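Local coordinates for phenolic acid decarboxylase (PDB 7AE5), which catalyses the reversible, non-oxidative decarboxylation of phenolic acids such as vanillate, 4-hydroxybenzoate and 3,4-dihydroxybenzoate, as an oxygen-sensitive UbiD-family enzyme that uses prenylated FMN and manganese, at the interface of chains A and C and the interface of chains A and B. Numbering follows the deposited sequence. Chains: chain A/B, Phenolic acid decarboxylase; chain C, Protein ShdD.

Contact 1: the interface of chains A and C. Residues chain A 136-137, 275, 283-284; chain C 42-44, 47.
A:Gln137 sets CG beside its backbone N (chi1 -65°) and bends at chi2, so that its carboxamide turns toward the chain C segment 42-44; C:Phe47, also with CG beside N, swings its ring against chain A. The carboxamide reads two backbone groups of ShdD. A:Gln137 NE2 gives a nearly straight bond to the carbonyl O of C:Val42 (3.1 Å), lying in both the amide and the carbonyl plane. A:Gln137 OE1 accepts from the backbone N of C:Met44 at 3.2 Å, the donor standing above the carbonyl plane. A:Gln137 NE2 also donates to the carboxylate OE2 of A:Glu136 (2.8 Å), which helps fix which way round the amide sits. The phenol OH of A:Tyr283 accepts the backbone N-H of A:Gln137 (3.0 Å). The extended C:Met44 chain crosses the A:Gln137 side chain obliquely, its CG 3.4 Å from A:Gln137 CD. A:Pro275 CG sits over one face of the C:Phe47 ring, toward its rim, 3.7 Å from C:Phe47 CD1; the CE2-CZ edge meets the A:Tyr283 ring, the two planes 66° apart. This heteromeric patch docks the ShdD subunit, its centre about 11 Å from A:Glu278, the predicted proton donor.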
ATOM      1  N   GLU A 136     -18.887  17.159 -35.670  1.00 55.67           N
ATOM      2  CA  GLU A 136     -20.291  17.011 -36.046  1.00 56.02           C
ATOM      3  C   GLU A 136     -21.243  17.473 -34.948  1.00 54.90           C
ATOM      4  O   GLU A 136     -22.376  17.869 -35.244  1.00 54.52           O
ATOM      5  CB  GLU A 136     -20.583  15.560 -36.432  1.00 58.47           C
ATOM      6  CG  GLU A 136     -20.879  14.637 -35.264  1.00 59.47           C
ATOM      7  CD  GLU A 136     -21.760  13.467 -35.658  1.00 61.70           C
ATOM      8  OE1 GLU A 136     -21.737  13.076 -36.846  1.00 63.20           O
ATOM      9  OE2 GLU A 136     -22.475  12.938 -34.780  1.00 61.77           O
ATOM     10  N   GLN A 137     -20.815  17.443 -33.687  1.00 54.55           N
ATOM     11  CA  GLN A 137     -21.667  17.859 -32.582  1.00 53.57           C
ATOM     12  C   GLN A 137     -21.383  19.284 -32.120  1.00 52.79           C
ATOM     13  O   GLN A 137     -21.902  19.699 -31.078  1.00 52.24           O
ATOM     14  CB  GLN A 137     -21.530  16.889 -31.408  1.00 53.67           C
ATOM     15  CG  GLN A 137     -22.023  15.486 -31.710  1.00 55.23           C
ATOM     16  CD  GLN A 137     -23.493  15.454 -32.072  1.00 54.78           C
ATOM     17  OE1 GLN A 137     -24.335  15.985 -31.346  1.00 53.12           O
ATOM     18  NE2 GLN A 137     -23.814  14.824 -33.197  1.00 56.31           N
ATOM     19  N   PRO A 275     -21.757  23.090 -28.031  1.00 49.25           N
ATOM     20  CA  PRO A 275     -20.503  22.442 -27.623  1.00 49.44           C
ATOM     21  C   PRO A 275     -19.380  22.586 -28.647  1.00 48.50           C
ATOM     22  O   PRO A 275     -19.633  22.962 -29.791  1.00 47.66           O
ATOM     23  CB  PRO A 275     -20.898  20.962 -27.477  1.00 48.88           C
ATOM     24  CG  PRO A 275     -22.398  20.934 -27.506  1.00 48.85           C
ATOM     25  CD  PRO A 275     -22.802  22.101 -28.337  1.00 48.45           C
ATOM     26  N   TYR A 283     -15.826  16.663 -26.260  1.00 42.62           N
ATOM     27  CA  TYR A 283     -16.609  17.882 -26.408  1.00 44.14           C
ATOM     28  C   TYR A 283     -16.731  18.618 -25.083  1.00 45.16           C
ATOM     29  O   TYR A 283     -16.842  18.004 -24.018  1.00 45.31           O
ATOM     30  CB  TYR A 283     -18.011  17.568 -26.931  1.00 45.34           C
ATOM     31  CG  TYR A 283     -18.075  17.238 -28.400  1.00 44.14           C
ATOM     32  CD1 TYR A 283     -18.134  18.244 -29.357  1.00 44.13           C
ATOM     33  CD2 TYR A 283     -18.097  15.918 -28.833  1.00 43.09           C
ATOM     34  CE1 TYR A 283     -18.199  17.945 -30.704  1.00 43.07           C
ATOM     35  CE2 TYR A 283     -18.162  15.609 -30.177  1.00 42.10           C
ATOM     36  CZ  TYR A 283     -18.211  16.625 -31.109  1.00 42.10           C
ATOM     37  OH  TYR A 283     -18.279  16.315 -32.448  1.00 41.29           O
ATOM     38  N   SER A 284     -16.725  19.946 -25.159  1.00 49.35           N
ATOM     39  CA  SER A 284     -17.125  20.762 -24.025  1.00 50.62           C
ATOM     40  C   SER A 284     -18.638  20.681 -23.846  1.00 53.28           C
ATOM     41  O   SER A 284     -19.354  20.026 -24.608  1.00 53.95           O
ATOM     42  CB  SER A 284     -16.685  22.209 -24.228  1.00 50.92           C
ATOM     43  OG  SER A 284     -17.593  22.895 -25.075  1.00 53.05           O
TER
ATOM     44  N   VAL C  42     -27.835  15.251 -36.900  1.00 59.34           N
ATOM     45  CA  VAL C  42     -28.503  14.471 -35.866  1.00 58.39           C
ATOM     46  C   VAL C  42     -27.801  14.792 -34.556  1.00 56.99           C
ATOM     47  O   VAL C  42     -26.641  14.410 -34.355  1.00 57.27           O
ATOM     48  CB  VAL C  42     -28.470  12.965 -36.158  1.00 58.53           C
ATOM     49  CG1 VAL C  42     -29.321  12.211 -35.144  1.00 56.71           C
ATOM     50  CG2 VAL C  42     -28.952  12.691 -37.574  1.00 60.26           C
ATOM     51  N   VAL C  43     -28.493  15.502 -33.671  1.00 52.33           N
ATOM     52  CA  VAL C  43     -27.919  15.944 -32.406  1.00 51.37           C
ATOM     53  C   VAL C  43     -28.126  14.848 -31.369  1.00 49.89           C
ATOM     54  O   VAL C  43     -29.258  14.413 -31.131  1.00 49.77           O
ATOM     55  CB  VAL C  43     -28.548  17.267 -31.945  1.00 51.84           C
ATOM     56  CG1 VAL C  43     -27.958  17.705 -30.611  1.00 51.89           C
ATOM     57  CG2 VAL C  43     -28.357  18.343 -33.004  1.00 51.28           C
ATOM     58  N   MET C  44     -27.030  14.399 -30.758  1.00 56.89           N
ATOM     59  CA  MET C  44     -27.115  13.422 -29.683  1.00 54.21           C
ATOM     60  C   MET C  44     -28.013  13.942 -28.568  1.00 53.43           C
ATOM     61  O   MET C  44     -28.086  15.147 -28.310  1.00 55.26           O
ATOM     62  CB  MET C  44     -25.724  13.112 -29.128  1.00 53.80           C
ATOM     63  CG  MET C  44     -24.654  12.884 -30.184  1.00 57.31           C
ATOM     64  SD  MET C  44     -23.075  12.377 -29.468  1.00 59.78           S
ATOM     65  CE  MET C  44     -22.262  11.659 -30.893  1.00 64.33           C
ATOM     66  N   PHE C  47     -26.617  16.328 -26.111  1.00 68.30           N
ATOM     67  CA  PHE C  47     -26.384  17.693 -26.557  1.00 63.75           C
ATOM     68  C   PHE C  47     -27.665  18.406 -26.968  1.00 64.34           C
ATOM     69  O   PHE C  47     -27.596  19.491 -27.553  1.00 59.06           O
ATOM     70  CB  PHE C  47     -25.383  17.707 -27.713  1.00 58.97           C
ATOM     71  CG  PHE C  47     -24.002  17.276 -27.319  1.00 56.19           C
ATOM     72  CD1 PHE C  47     -23.472  17.645 -26.094  1.00 54.25           C
ATOM     73  CD2 PHE C  47     -23.237  16.495 -28.169  1.00 55.35           C
ATOM     74  CE1 PHE C  47     -22.201  17.248 -25.725  1.00 51.61           C
ATOM     75  CE2 PHE C  47     -21.966  16.093 -27.806  1.00 52.87           C
ATOM     76  CZ  PHE C  47     -21.446  16.469 -26.583  1.00 51.51           C
TER

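Contact 2: the interface of chains A and B. Residues chain A 337, 367, 370-371, 373-374; chain B 337, 367, 370-371, 373-374.
Stacking of like charges marks one end of this two-fold symmetric patch. The guanidinium groups of A:Arg371 and B:Arg371 lie face to face with planes 3° apart, B:Arg371 NE sitting over the centre of the other group, 3.2 Å from A:Arg371 CZ. Both arginine side chains leave with CG anti to the backbone N (chi1 -175° and -170°) and bend at chi2. Two such groups in contact would be expected to repel; flat packing and, in chain B, the NH1 bond presumably offset the cost, the chain A counterpart being weak.

The hydrogen bonds stay within each subunit. A:Ser374 OG lies within bonding distance of A:Phe370 O (2.8 Å), met on a lone pair, and of A:Arg371 O, met from above the carbonyl plane; its single hydrogen must be shared or alternate. In chain B, NH1 of B:Arg371 reaches B:Ser374 OG at 2.8 Å, a bent bond that steadies the guanidinium.

Apolar packing makes up the other end. A:Phe370 CD1 meets B:Phe370 CD1 at 3.8 Å as the side chains cross at about a right angle, and A:Phe370 CD2 rests on B:Leu373 CB (3.6 Å). Beside the arginines, A:Arg371 CB touches B:Ser374 CB at 3.7 Å. An alanine in place of B:Arg371 removes the stacked guanidinium and its NH1 bond, and would probably loosen the packing around A:Arg371.

Helix 364-372 and the turn after it thus face their own copies across the A-B dimer axis.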
ATOM      1  N   MET A 337      18.479  22.836 -10.199  1.00 53.74           N
ATOM      2  CA  MET A 337      18.966  21.490 -10.499  1.00 53.62           C
ATOM      3  C   MET A 337      19.609  21.496 -11.879  1.00 53.31           C
ATOM      4  O   MET A 337      18.989  21.090 -12.872  1.00 52.20           O
ATOM      5  CB  MET A 337      17.835  20.464 -10.411  1.00 52.87           C
ATOM      6  CG  MET A 337      16.878  20.720  -9.255  1.00 52.64           C
ATOM      7  SD  MET A 337      15.463  19.611  -9.195  1.00 51.51           S
ATOM      8  CE  MET A 337      15.697  18.854  -7.588  1.00 50.75           C
ATOM      9  N   GLY A 367      13.698  13.464  -6.395  1.00 33.53           N
ATOM     10  CA  GLY A 367      13.746  14.876  -6.049  1.00 34.33           C
ATOM     11  C   GLY A 367      13.441  15.774  -7.233  1.00 34.68           C
ATOM     12  O   GLY A 367      12.760  16.793  -7.094  1.00 35.26           O
ATOM     13  N   PHE A 370       9.801  15.642  -7.548  1.00 38.16           N
ATOM     14  CA  PHE A 370       9.232  16.492  -6.506  1.00 38.83           C
ATOM     15  C   PHE A 370       9.267  17.956  -6.922  1.00 40.83           C
ATOM     16  O   PHE A 370       8.332  18.714  -6.639  1.00 41.01           O
ATOM     17  CB  PHE A 370       9.985  16.308  -5.186  1.00 39.22           C
ATOM     18  CG  PHE A 370       9.775  14.968  -4.540  1.00 37.60           C
ATOM     19  CD1 PHE A 370       8.640  14.219  -4.804  1.00 35.95           C
ATOM     20  CD2 PHE A 370      10.716  14.460  -3.658  1.00 37.97           C
ATOM     21  CE1 PHE A 370       8.451  12.987  -4.205  1.00 34.86           C
ATOM     22  CE2 PHE A 370      10.532  13.229  -3.053  1.00 36.85           C
ATOM     23  CZ  PHE A 370       9.398  12.493  -3.325  1.00 35.36           C
ATOM     24  N   ARG A 371      10.345  18.372  -7.593  1.00 38.70           N
ATOM     25  CA  ARG A 371      10.464  19.763  -8.014  1.00 40.65           C
ATOM     26  C   ARG A 371       9.440  20.107  -9.087  1.00 40.67           C
ATOM     27  O   ARG A 371       8.807  21.167  -9.027  1.00 41.16           O
ATOM     28  CB  ARG A 371      11.882  20.044  -8.511  1.00 42.26           C
ATOM     29  CG  ARG A 371      12.128  21.504  -8.851  1.00 43.40           C
ATOM     30  CD  ARG A 371      12.190  22.353  -7.597  1.00 43.64           C
ATOM     31  NE  ARG A 371      11.965  23.767  -7.876  1.00 44.27           N
ATOM     32  CZ  ARG A 371      10.773  24.351  -7.875  1.00 43.95           C
ATOM     33  NH1 ARG A 371       9.665  23.663  -7.651  1.00 42.98           N
ATOM     34  NH2 ARG A 371      10.692  25.658  -8.112  1.00 44.55           N
ATOM     35  N   LEU A 373       6.551  18.653  -9.544  1.00 41.95           N
ATOM     36  CA  LEU A 373       5.250  18.624  -8.889  1.00 40.93           C
ATOM     37  C   LEU A 373       5.055  19.765  -7.898  1.00 42.21           C
ATOM     38  O   LEU A 373       4.009  19.812  -7.240  1.00 41.61           O
ATOM     39  CB  LEU A 373       5.054  17.281  -8.184  1.00 38.86           C
ATOM     40  CG  LEU A 373       4.920  16.082  -9.128  1.00 37.06           C
ATOM     41  CD1 LEU A 373       5.027  14.772  -8.366  1.00 35.59           C
ATOM     42  CD2 LEU A 373       3.612  16.150  -9.900  1.00 36.56           C
ATOM     43  N   SER A 374       6.020  20.676  -7.765  1.00 34.83           N
ATOM     44  CA  SER A 374       5.843  21.882  -6.964  1.00 35.96           C
ATOM     45  C   SER A 374       6.010  23.154  -7.787  1.00 36.84           C
ATOM     46  O   SER A 374       6.167  24.236  -7.209  1.00 38.02           O
ATOM     47  CB  SER A 374       6.812  21.889  -5.777  1.00 36.59           C
ATOM     48  OG  SER A 374       8.112  21.489  -6.169  1.00 36.49           O
TER
ATOM     49  N   MET B 337       6.399  30.055  -3.307  1.00 58.81           N
ATOM     50  CA  MET B 337       5.158  29.762  -2.588  1.00 58.51           C
ATOM     51  C   MET B 337       4.951  30.796  -1.493  1.00 58.77           C
ATOM     52  O   MET B 337       5.248  30.554  -0.317  1.00 58.06           O
ATOM     53  CB  MET B 337       5.185  28.342  -2.017  1.00 57.47           C
ATOM     54  CG  MET B 337       5.574  27.293  -3.048  1.00 56.53           C
ATOM     55  SD  MET B 337       5.605  25.604  -2.432  1.00 54.57           S
ATOM     56  CE  MET B 337       4.629  24.776  -3.686  1.00 53.19           C
ATOM     57  N   GLY B 367       1.959  19.810  -2.216  1.00 30.98           N
ATOM     58  CA  GLY B 367       2.857  20.527  -3.106  1.00 32.45           C
ATOM     59  C   GLY B 367       3.908  21.324  -2.358  1.00 33.42           C
ATOM     60  O   GLY B 367       5.062  21.407  -2.788  1.00 33.80           O
ATOM     61  N   PHE B 370       6.378  18.832  -1.393  1.00 39.52           N
ATOM     62  CA  PHE B 370       7.201  18.485  -2.548  1.00 40.06           C
ATOM     63  C   PHE B 370       8.317  19.500  -2.752  1.00 42.08           C
ATOM     64  O   PHE B 370       9.459  19.129  -3.047  1.00 42.43           O
ATOM     65  CB  PHE B 370       6.341  18.394  -3.811  1.00 40.29           C
ATOM     66  CG  PHE B 370       5.399  17.223  -3.831  1.00 38.74           C
ATOM     67  CD1 PHE B 370       5.710  16.047  -3.172  1.00 37.36           C
ATOM     68  CD2 PHE B 370       4.200  17.303  -4.521  1.00 39.04           C
ATOM     69  CE1 PHE B 370       4.837  14.971  -3.196  1.00 36.42           C
ATOM     70  CE2 PHE B 370       3.326  16.233  -4.551  1.00 38.03           C
ATOM     71  CZ  PHE B 370       3.644  15.066  -3.888  1.00 36.76           C
ATOM     72  N   ARG B 371       8.003  20.790  -2.599  1.00 39.52           N
ATOM     73  CA  ARG B 371       9.012  21.832  -2.764  1.00 41.71           C
ATOM     74  C   ARG B 371      10.144  21.664  -1.759  1.00 41.93           C
ATOM     75  O   ARG B 371      11.325  21.740  -2.118  1.00 42.85           O
ATOM     76  CB  ARG B 371       8.368  23.211  -2.622  1.00 43.65           C
ATOM     77  CG  ARG B 371       9.277  24.362  -3.020  1.00 45.68           C
ATOM     78  CD  ARG B 371       9.771  24.188  -4.443  1.00 45.58           C
ATOM     79  NE  ARG B 371      10.967  24.974  -4.718  1.00 46.95           N
ATOM     80  CZ  ARG B 371      12.200  24.483  -4.731  1.00 46.86           C
ATOM     81  NH1 ARG B 371      12.441  23.211  -4.455  1.00 45.54           N
ATOM     82  NH2 ARG B 371      13.216  25.288  -5.030  1.00 48.14           N
ATOM     83  N   LEU B 373      11.040  18.933  -0.196  1.00 38.48           N
ATOM     84  CA  LEU B 373      11.759  17.719  -0.558  1.00 37.91           C
ATOM     85  C   LEU B 373      12.572  17.867  -1.838  1.00 39.41           C
ATOM     86  O   LEU B 373      13.200  16.891  -2.262  1.00 39.38           O
ATOM     87  CB  LEU B 373      10.777  16.555  -0.697  1.00 35.80           C
ATOM     88  CG  LEU B 373      10.158  16.080   0.618  1.00 34.13           C
ATOM     89  CD1 LEU B 373       9.156  14.968   0.370  1.00 32.64           C
ATOM     90  CD2 LEU B 373      11.238  15.621   1.582  1.00 34.47           C
ATOM     91  N   SER B 374      12.577  19.047  -2.461  1.00 33.64           N
ATOM     92  CA  SER B 374      13.386  19.302  -3.648  1.00 35.00           C
ATOM     93  C   SER B 374      14.315  20.498  -3.461  1.00 36.93           C
ATOM     94  O   SER B 374      14.815  21.052  -4.446  1.00 38.06           O
ATOM     95  CB  SER B 374      12.494  19.502  -4.875  1.00 34.82           C
ATOM     96  OG  SER B 374      11.609  20.593  -4.696  1.00 35.23           O
TER

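Contact 3: the interface of chains A and C. Residues chain A 181, 270, 287-290; chain C 57-61.
Backbone pairing carries this heteromeric interface: the ShdD segment 57-61 runs alongside the start of decarboxylase strand 287-299, which anchors that part of ShdD, and A:Leu288 and C:Val59 form a parallel beta bridge. A:Leu288 N donates to C:Gly58 O (3.0 Å) and A:Leu288 O accepts from C:Ile60 N (2.8 Å), each bond lying nearly along the C=O axis.

A further polar link comes from A:Arg270, whose chain starts with CG beside the backbone N and bends at chi2 (-73°). A:Arg270 NE sends its N-H to a lone pair of C:Pro61 O at 2.9 Å, with that oxygen close to the guanidinium plane; the bond from NH2 to the same oxygen is weak.

Apolar contacts fill in around the bonds. C:Val59 CG2, anti to its backbone N, packs across the aliphatic stem of A:Arg270, 3.5 Å from A:Arg270 CG. C:Met57 SD lies over the backbone of A:Arg287, 3.6 Å from its CA. C:Pro61, which follows a cis peptide bond, has CD next to A:Cys290 SG on the same side of the A:Arg270 guanidinium, 3.6 Å from A:Arg270 CZ. A:Cys290 SG, capping that guanidinium face toward its rim, is 3.7 Å from C:Pro61 CD.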
ATOM      1  N   ALA A 181     -15.153  34.519 -22.603  1.00 89.00           N
ATOM      2  CA  ALA A 181     -14.565  35.647 -21.885  1.00 94.01           C
ATOM      3  C   ALA A 181     -13.864  35.206 -20.607  1.00 94.25           C
ATOM      4  O   ALA A 181     -12.947  35.888 -20.137  1.00 96.97           O
ATOM      5  CB  ALA A 181     -15.637  36.688 -21.565  1.00100.17           C
ATOM      6  N   ARG A 270     -25.450  37.240 -22.983  1.00 61.39           N
ATOM      7  CA  ARG A 270     -24.997  35.874 -22.744  1.00 61.27           C
ATOM      8  C   ARG A 270     -25.889  34.933 -23.536  1.00 60.93           C
ATOM      9  O   ARG A 270     -27.103  34.895 -23.311  1.00 61.18           O
ATOM     10  CB  ARG A 270     -25.039  35.525 -21.254  1.00 61.83           C
ATOM     11  CG  ARG A 270     -24.123  36.376 -20.400  1.00 61.92           C
ATOM     12  CD  ARG A 270     -22.661  36.019 -20.600  1.00 61.40           C
ATOM     13  NE  ARG A 270     -21.828  36.657 -19.588  1.00 61.41           N
ATOM     14  CZ  ARG A 270     -21.519  37.946 -19.579  1.00 61.59           C
ATOM     15  NH1 ARG A 270     -21.914  38.759 -20.547  1.00 61.75           N
ATOM     16  NH2 ARG A 270     -20.795  38.433 -18.576  1.00 61.56           N
ATOM     17  N   ARG A 287     -22.645  26.388 -22.836  1.00 59.25           N
ATOM     18  CA  ARG A 287     -22.760  27.355 -21.757  1.00 59.81           C
ATOM     19  C   ARG A 287     -23.239  28.679 -22.330  1.00 59.75           C
ATOM     20  O   ARG A 287     -23.177  28.913 -23.540  1.00 59.03           O
ATOM     21  CB  ARG A 287     -21.427  27.562 -21.019  1.00 59.05           C
ATOM     22  CG  ARG A 287     -20.824  26.301 -20.421  1.00 58.48           C
ATOM     23  CD  ARG A 287     -21.581  25.843 -19.185  1.00 59.27           C
ATOM     24  NE  ARG A 287     -20.854  24.807 -18.463  1.00 58.22           N
ATOM     25  CZ  ARG A 287     -21.015  23.507 -18.659  1.00 58.40           C
ATOM     26  NH1 ARG A 287     -21.885  23.044 -19.542  1.00 59.88           N
ATOM     27  NH2 ARG A 287     -20.285  22.648 -17.953  1.00 57.05           N
ATOM     28  N   LEU A 288     -23.731  29.542 -21.446  1.00 50.19           N
ATOM     29  CA  LEU A 288     -24.060  30.913 -21.819  1.00 50.19           C
ATOM     30  C   LEU A 288     -22.780  31.733 -21.775  1.00 49.73           C
ATOM     31  O   LEU A 288     -22.242  32.003 -20.695  1.00 49.81           O
ATOM     32  CB  LEU A 288     -25.126  31.492 -20.893  1.00 51.10           C
ATOM     33  CG  LEU A 288     -26.540  30.931 -21.049  1.00 51.65           C
ATOM     34  CD1 LEU A 288     -27.452  31.447 -19.950  1.00 52.64           C
ATOM     35  CD2 LEU A 288     -27.101  31.274 -22.415  1.00 50.89           C
ATOM     36  N   GLN A 289     -22.278  32.116 -22.942  1.00 58.99           N
ATOM     37  CA  GLN A 289     -21.019  32.832 -23.064  1.00 58.72           C
ATOM     38  C   GLN A 289     -21.254  34.164 -23.767  1.00 58.96           C
ATOM     39  O   GLN A 289     -22.367  34.486 -24.191  1.00 59.11           O
ATOM     40  CB  GLN A 289     -19.983  31.985 -23.808  1.00 58.02           C
ATOM     41  CG  GLN A 289     -19.880  30.561 -23.287  1.00 57.71           C
ATOM     42  CD  GLN A 289     -18.486  30.208 -22.810  1.00 57.08           C
ATOM     43  OE1 GLN A 289     -17.855  30.972 -22.081  1.00 57.03           O
ATOM     44  NE2 GLN A 289     -18.002  29.037 -23.211  1.00 56.47           N
ATOM     45  N   CYS A 290     -20.183  34.942 -23.886  1.00 76.70           N
ATOM     46  CA  CYS A 290     -20.284  36.293 -24.409  1.00 77.07           C
ATOM     47  C   CYS A 290     -20.376  36.287 -25.931  1.00 76.76           C
ATOM     48  O   CYS A 290     -20.032  35.309 -26.602  1.00 76.22           O
ATOM     49  CB  CYS A 290     -19.087  37.133 -23.959  1.00 77.32           C
ATOM     50  SG  CYS A 290     -18.989  37.394 -22.169  1.00 77.51           S
TER
ATOM     51  N   MET C  57     -28.878  26.914 -17.576  1.00 64.33           N
ATOM     52  CA  MET C  57     -27.504  26.829 -18.048  1.00 66.07           C
ATOM     53  C   MET C  57     -26.610  27.807 -17.298  1.00 73.37           C
ATOM     54  O   MET C  57     -27.018  28.924 -16.970  1.00 76.63           O
ATOM     55  CB  MET C  57     -27.447  27.110 -19.548  1.00 64.32           C
ATOM     56  CG  MET C  57     -26.438  26.268 -20.302  1.00 54.29           C
ATOM     57  SD  MET C  57     -26.275  26.813 -22.012  1.00 54.94           S
ATOM     58  CE  MET C  57     -27.488  25.773 -22.825  1.00 35.17           C
ATOM     59  N   GLY C  58     -25.381  27.376 -17.026  1.00 60.75           N
ATOM     60  CA  GLY C  58     -24.427  28.249 -16.368  1.00 60.57           C
ATOM     61  C   GLY C  58     -24.012  29.396 -17.275  1.00 59.92           C
ATOM     62  O   GLY C  58     -23.805  29.225 -18.477  1.00 58.93           O
ATOM     63  N   VAL C  59     -23.893  30.579 -16.680  1.00 84.46           N
ATOM     64  CA  VAL C  59     -23.566  31.802 -17.399  1.00 82.82           C
ATOM     65  C   VAL C  59     -22.124  32.169 -17.077  1.00 79.04           C
ATOM     66  O   VAL C  59     -21.776  32.415 -15.914  1.00 78.91           O
ATOM     67  CB  VAL C  59     -24.541  32.939 -17.053  1.00 84.45           C
ATOM     68  CG1 VAL C  59     -24.771  33.023 -15.553  1.00 85.52           C
ATOM     69  CG2 VAL C  59     -24.024  34.255 -17.597  1.00 81.86           C
ATOM     70  N   ILE C  60     -21.279  32.187 -18.105  1.00 82.65           N
ATOM     71  CA  ILE C  60     -19.845  32.422 -17.919  1.00 78.39           C
ATOM     72  C   ILE C  60     -19.400  33.639 -18.712  1.00 77.81           C
ATOM     73  O   ILE C  60     -19.378  33.599 -19.958  1.00 77.03           O
ATOM     74  CB  ILE C  60     -19.026  31.187 -18.342  1.00 72.51           C
ATOM     75  N   PRO C  61     -19.041  34.738 -18.048  1.00 74.37           N
ATOM     76  CA  PRO C  61     -19.056  34.954 -16.611  1.00 76.89           C
ATOM     77  C   PRO C  61     -20.385  35.507 -16.122  1.00 78.59           C
ATOM     78  O   PRO C  61     -21.269  35.701 -16.947  1.00 78.66           O
ATOM     79  CB  PRO C  61     -17.919  35.954 -16.406  1.00 81.03           C
ATOM     80  CG  PRO C  61     -17.608  36.508 -17.813  1.00 81.10           C
ATOM     81  CD  PRO C  61     -18.658  36.005 -18.718  1.00 77.36           C
TER

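Contacts 1 and 3 are two footholds of the same ShdD chain on one decarboxylase subunit, their C-alpha centres about 18 Å apart and sharing no residue. In chain C they are joined by the stretch that includes helix 51-55; in chain A, 283-284 of contact 1 lead toward strand 287-299 of contact 3. The centre of contact 3 is about 13 Å from A:Glu278, so both footholds lie near the active site. Contact 2, about 41 Å from contact 1 and 37 Å from contact 3, joins two decarboxylase subunits. Docking of ShdD and pairing of the catalytic subunits use separate surfaces, compatible with the six-plus-six assembly.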